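Local coordinates for protein endolysin (Clostridium phage phiCD27, PDB 3QAY) that probably cleaves the amide bond between N-acetylmuramic acid and L-alanine in clostridial peptidoglycan, as a zinc-dependent phage amidase, at residues A[108-120]-A[166-178]. Sequence-based numbering, arbitrary orientation.
Sequences YATRICDKLGTVF and IAKLIVEGVLNKN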
loop_
_atom_site.group_PDB
_atom_site.type_symbol
_atom_site.label_atom_id
_atom_site.label_comp_id
_atom_site.label_asym_id
_atom_site.label_seq_id
_atom_site.Cartn_x
_atom_site.Cartn_y
_atom_site.Cartn_z
ATOM N N TYR A 108 0.729 13.574 -2.380
ATOM C CA TYR A 108 1.274 12.235 -2.616
ATOM C C TYR A 108 0.301 11.376 -3.420
ATOM O O TYR A 108 0.673 10.798 -4.447
ATOM C CB TYR A 108 1.578 11.530 -1.287
ATOM C CG TYR A 108 2.758 12.081 -0.514
ATOM C CD1 TYR A 108 4.028 12.152 -1.087
ATOM C CD2 TYR A 108 2.618 12.498 0.805
ATOM C CE1 TYR A 108 5.117 12.641 -0.372
ATOM C CE2 TYR A 108 3.701 12.993 1.525
ATOM C CZ TYR A 108 4.947 13.061 0.933
ATOM O OH TYR A 108 6.020 13.553 1.647
ATOM N N ALA A 109 -0.946 11.299 -2.952
ATOM C CA ALA A 109 -1.958 10.426 -3.561
ATOM C C ALA A 109 -2.138 10.675 -5.061
ATOM O O ALA A 109 -2.164 9.726 -5.852
ATOM C CB ALA A 109 -3.296 10.555 -2.823
ATOM N N THR A 110 -2.223 11.944 -5.450
ATOM C CA THR A 110 -2.452 12.325 -6.851
ATOM C C THR A 110 -1.290 11.909 -7.752
ATOM O O THR A 110 -1.494 11.383 -8.845
ATOM C CB THR A 110 -2.683 13.847 -6.975
ATOM O OG1 THR A 110 -3.812 14.226 -6.171
ATOM C CG2 THR A 110 -2.940 14.246 -8.424
ATOM N N ARG A 111 -0.069 12.132 -7.279
ATOM C CA ARG A 111 1.112 11.772 -8.048
ATOM C C ARG A 111 1.257 10.254 -8.182
ATOM O O ARG A 111 1.556 9.760 -9.264
ATOM C CB ARG A 111 2.368 12.394 -7.433
ATOM C CG ARG A 111 2.405 13.922 -7.517
ATOM C CD ARG A 111 3.805 14.465 -7.219
ATOM N NE ARG A 111 4.328 13.962 -5.943
ATOM C CZ ARG A 111 4.308 14.618 -4.781
ATOM N NH1 ARG A 111 3.797 15.845 -4.686
ATOM N NH2 ARG A 111 4.819 14.042 -3.698
ATOM N N ILE A 112 1.028 9.518 -7.097
ATOM C CA ILE A 112 1.030 8.053 -7.154
ATOM C C ILE A 112 -0.002 7.564 -8.172
ATOM O O ILE A 112 0.295 6.727 -9.027
ATOM C CB ILE A 112 0.714 7.422 -5.790
ATOM C CG1 ILE A 112 1.850 7.676 -4.799
ATOM C CG2 ILE A 112 0.493 5.925 -5.938
ATOM C CD1 ILE A 112 1.465 7.430 -3.373
ATOM N N CYS A 113 -1.212 8.106 -8.077
ATOM C CA CYS A 113 -2.290 7.765 -8.997
ATOM C C CYS A 113 -1.938 8.034 -10.459
ATOM O O CYS A 113 -2.207 7.200 -11.324
ATOM C CB CYS A 113 -3.561 8.517 -8.621
ATOM S SG CYS A 113 -4.447 7.718 -7.289
ATOM N N ASP A 114 -1.339 9.191 -10.728
ATOM C CA ASP A 114 -0.933 9.525 -12.091
ATOM C C ASP A 114 0.112 8.549 -12.617
ATOM O O ASP A 114 0.044 8.137 -13.776
ATOM C CB ASP A 114 -0.408 10.960 -12.179
ATOM C CG ASP A 114 -1.518 11.988 -12.222
ATOM O OD1 ASP A 114 -2.663 11.635 -12.573
ATOM O OD2 ASP A 114 -1.239 13.164 -11.912
ATOM N N LYS A 115 1.068 8.176 -11.765
ATOM C CA LYS A 115 2.117 7.235 -12.162
ATOM C C LYS A 115 1.563 5.838 -12.430
ATOM O O LYS A 115 1.785 5.272 -13.496
ATOM C CB LYS A 115 3.242 7.203 -11.116
ATOM C CG LYS A 115 4.216 8.370 -11.246
ATOM C CD LYS A 115 5.012 8.281 -12.544
ATOM C CE LYS A 115 5.898 9.485 -12.754
ATOM N NZ LYS A 115 6.811 9.290 -13.911
ATOM N N LEU A 116 0.824 5.290 -11.473
ATOM C CA LEU A 116 0.132 4.024 -11.699
ATOM C C LEU A 116 -0.798 4.129 -12.915
ATOM O O LEU A 116 -0.940 3.168 -13.663
ATOM C CB LEU A 116 -0.648 3.592 -10.449
ATOM C CG LEU A 116 0.229 3.120 -9.280
ATOM C CD1 LEU A 116 -0.582 3.010 -7.992
ATOM C CD2 LEU A 116 0.893 1.790 -9.592
ATOM N N GLY A 117 -1.394 5.308 -13.108
ATOM C CA GLY A 117 -2.291 5.590 -14.229
ATOM C C GLY A 117 -1.686 5.411 -15.611
ATOM O O GLY A 117 -2.409 5.308 -16.601
ATOM N N THR A 118 -0.361 5.377 -15.679
ATOM C CA THR A 118 0.352 5.106 -16.920
ATOM C C THR A 118 0.178 3.657 -17.404
ATOM O O THR A 118 0.400 3.358 -18.584
ATOM C CB THR A 118 1.852 5.400 -16.737
ATOM O OG1 THR A 118 2.456 5.641 -18.014
ATOM C CG2 THR A 118 2.542 4.239 -16.043
ATOM N N VAL A 119 -0.209 2.767 -16.487
ATOM C CA VAL A 119 -0.397 1.340 -16.776
ATOM C C VAL A 119 -1.821 0.855 -16.465
ATOM O O VAL A 119 -2.417 0.116 -17.248
ATOM C CB VAL A 119 0.601 0.498 -15.965
ATOM C CG1 VAL A 119 0.352 -0.985 -16.173
ATOM C CG2 VAL A 119 2.034 0.884 -16.350
ATOM N N PHE A 120 -2.348 1.274 -15.319
ATOM C CA PHE A 120 -3.697 0.927 -14.890
ATOM C C PHE A 120 -4.672 2.076 -15.145
ATOM O O PHE A 120 -4.268 3.193 -15.479
ATOM C CB PHE A 120 -3.695 0.615 -13.390
ATOM C CG PHE A 120 -2.758 -0.485 -13.002
ATOM C CD1 PHE A 120 -3.153 -1.809 -13.095
ATOM C CD2 PHE A 120 -1.477 -0.199 -12.548
ATOM C CE1 PHE A 120 -2.288 -2.830 -12.750
ATOM C CE2 PHE A 120 -0.604 -1.217 -12.198
ATOM C CZ PHE A 120 -1.008 -2.536 -12.297
ATOM N N ILE A 166 5.992 -1.892 -10.424
ATOM C CA ILE A 166 4.980 -1.270 -9.565
ATOM C C ILE A 166 5.645 -0.329 -8.562
ATOM O O ILE A 166 5.199 0.802 -8.371
ATOM C CB ILE A 166 4.166 -2.332 -8.787
ATOM C CG1 ILE A 166 3.244 -3.096 -9.735
ATOM C CG2 ILE A 166 3.341 -1.675 -7.659
ATOM C CD1 ILE A 166 1.903 -2.436 -9.960
ATOM N N ALA A 167 6.707 -0.815 -7.922
ATOM C CA ALA A 167 7.462 -0.034 -6.943
ATOM C C ALA A 167 7.965 1.283 -7.537
ATOM O O ALA A 167 7.791 2.347 -6.941
ATOM C CB ALA A 167 8.633 -0.850 -6.402
ATOM N N LYS A 168 8.568 1.208 -8.717
ATOM C CA LYS A 168 9.136 2.394 -9.355
ATOM C C LYS A 168 8.082 3.478 -9.563
ATOM O O LYS A 168 8.362 4.657 -9.358
ATOM C CB LYS A 168 9.802 2.032 -10.683
ATOM C CG LYS A 168 10.579 3.176 -11.346
ATOM C CD LYS A 168 11.292 2.701 -12.623
ATOM C CE LYS A 168 12.035 3.849 -13.328
ATOM N NZ LYS A 168 11.965 3.740 -14.823
ATOM N N LEU A 169 6.872 3.077 -9.955
ATOM C CA LEU A 169 5.791 4.039 -10.210
ATOM C C LEU A 169 5.338 4.719 -8.917
ATOM O O LEU A 169 5.119 5.933 -8.884
ATOM C CB LEU A 169 4.607 3.359 -10.907
ATOM C CG LEU A 169 4.836 2.922 -12.360
ATOM C CD1 LEU A 169 3.616 2.176 -12.908
ATOM C CD2 LEU A 169 5.160 4.128 -13.233
ATOM N N ILE A 170 5.228 3.934 -7.853
ATOM C CA ILE A 170 4.858 4.457 -6.541
ATOM C C ILE A 170 5.923 5.401 -6.007
ATOM O O ILE A 170 5.605 6.460 -5.480
ATOM C CB ILE A 170 4.669 3.331 -5.512
ATOM C CG1 ILE A 170 3.442 2.482 -5.866
ATOM C CG2 ILE A 170 4.547 3.922 -4.107
ATOM C CD1 ILE A 170 3.239 1.259 -4.980
ATOM N N VAL A 171 7.184 5.005 -6.136
ATOM C CA VAL A 171 8.299 5.811 -5.645
ATOM C C VAL A 171 8.432 7.122 -6.435
ATOM O O VAL A 171 8.586 8.197 -5.846
ATOM C CB VAL A 171 9.619 5.019 -5.689
ATOM C CG1 VAL A 171 10.800 5.903 -5.283
ATOM C CG2 VAL A 171 9.526 3.797 -4.783
ATOM N N GLU A 172 8.356 7.040 -7.760
ATOM C CA GLU A 172 8.383 8.248 -8.595
ATOM C C GLU A 172 7.284 9.222 -8.181
ATOM O O GLU A 172 7.515 10.435 -8.096
ATOM C CB GLU A 172 8.253 7.902 -10.079
ATOM C CG GLU A 172 9.513 7.305 -10.679
ATOM C CD GLU A 172 9.448 7.160 -12.192
ATOM O OE1 GLU A 172 8.334 7.142 -12.760
ATOM O OE2 GLU A 172 10.524 7.058 -12.812
ATOM N N GLY A 173 6.095 8.681 -7.917
ATOM C CA GLY A 173 4.958 9.468 -7.460
ATOM C C GLY A 173 5.202 10.138 -6.124
ATOM O O GLY A 173 5.035 11.344 -5.996
ATOM N N VAL A 174 5.597 9.359 -5.124
ATOM C CA VAL A 174 5.839 9.908 -3.780
ATOM C C VAL A 174 6.952 10.960 -3.813
ATOM O O VAL A 174 6.806 12.050 -3.256
ATOM C CB VAL A 174 6.170 8.788 -2.770
ATOM C CG1 VAL A 174 6.676 9.362 -1.455
ATOM C CG2 VAL A 174 4.939 7.908 -2.541
ATOM N N LEU A 175 8.040 10.644 -4.507
ATOM C CA LEU A 175 9.212 11.512 -4.528
ATOM C C LEU A 175 9.101 12.671 -5.522
ATOM O O LEU A 175 9.914 13.600 -5.478
ATOM C CB LEU A 175 10.471 10.689 -4.816
ATOM C CG LEU A 175 10.813 9.614 -3.782
ATOM C CD1 LEU A 175 12.097 8.894 -4.187
ATOM C CD2 LEU A 175 10.936 10.205 -2.371
ATOM N N ASN A 176 8.100 12.625 -6.401
ATOM C CA ASN A 176 7.889 13.666 -7.422
ATOM C C ASN A 176 9.116 13.859 -8.303
ATOM O O ASN A 176 9.587 14.974 -8.508
ATOM C CB ASN A 176 7.464 15.002 -6.788
ATOM C CG ASN A 176 6.849 15.977 -7.805
ATOM O OD1 ASN A 176 6.610 15.630 -8.959
ATOM N ND2 ASN A 176 6.592 17.201 -7.365
ATOM N N LYS A 177 9.634 12.756 -8.816
ATOM C CA LYS A 177 10.728 12.800 -9.771
ATOM C C LYS A 177 10.730 11.534 -10.598
ATOM O O LYS A 177 10.024 10.574 -10.283
ATOM C CB LYS A 177 12.076 12.984 -9.064
ATOM C CG LYS A 177 12.447 11.886 -8.077
ATOM C CD LYS A 177 13.867 12.079 -7.556
ATOM C CE LYS A 177 14.416 10.794 -6.943
ATOM N NZ LYS A 177 15.857 10.906 -6.583
ATOM N N ASN A 178 11.516 11.550 -11.668
ATOM C CA ASN A 178 11.680 10.389 -12.518
ATOM C C ASN A 178 12.973 9.685 -12.142
ATOM O O ASN A 178 14.019 10.321 -12.014
ATOM C CB ASN A 178 11.663 10.803 -13.993
ATOM C CG ASN A 178 10.259 11.115 -14.487
ATOM O OD1 ASN A 178 9.364 10.276 -14.407
ATOM N ND2 ASN A 178 10.060 12.326 -14.983
#
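R111 reaches over the C-terminal end of helix 166-175 and grips two consecutive backbone carbonyls. Its NE donates to G173 O at 2.7 Å with an N-H...O angle of 166°, close to both the carbonyl axis and the guanidinium plane, whereas NH2 meets V174 O at 2.8 Å from above that carbonyl's plane, a more bent bond. A bend at chi3 (-53°) turns the guanidinium onto this helix end. N176 CB sits over one face near its rim; the N176 amide, 7° from parallel, is centred nearer R111 CD. At positive phi, N176 is the C' residue of the Schellman motif that ends the helix.

The C-terminal parts of helices 103-116 and 152-175 meet here roughly antiparallel, beside the mixed sheet of the amidase domain. Their axes approach to 7.4 Å where G173, lacking a side chain, brings its backbone against that of I112, G173 CA lying 4.2 Å from I112 CA. I112 CD1 packs on V174 CG2 at 3.6 Å, the two side chains pointing the same way, while the Y108 ring edge borders V174 O.

K115 bends at chi2, its CB and CG passing over L169 O before NZ forms a salt bridge with E172 OE1, met from above the carboxylate plane, and a 2.8 Å hydrogen bond to N178 OD1. E172 OE2 accepts from I179 N. Near the end of 108-120, L169 spreads its methyls against T118 and V119, and I166 CD1 meets F120 CE2, at the ring edge, at 3.6 Å.

The chemistry is thus divided, well away from the zinc: apolar side chains join the helices, I112 and L116 also touching strand 96-100, while R111 and K115 secure the helix terminus and following tail, R111's charge probably complementing the helix dipole's negative end.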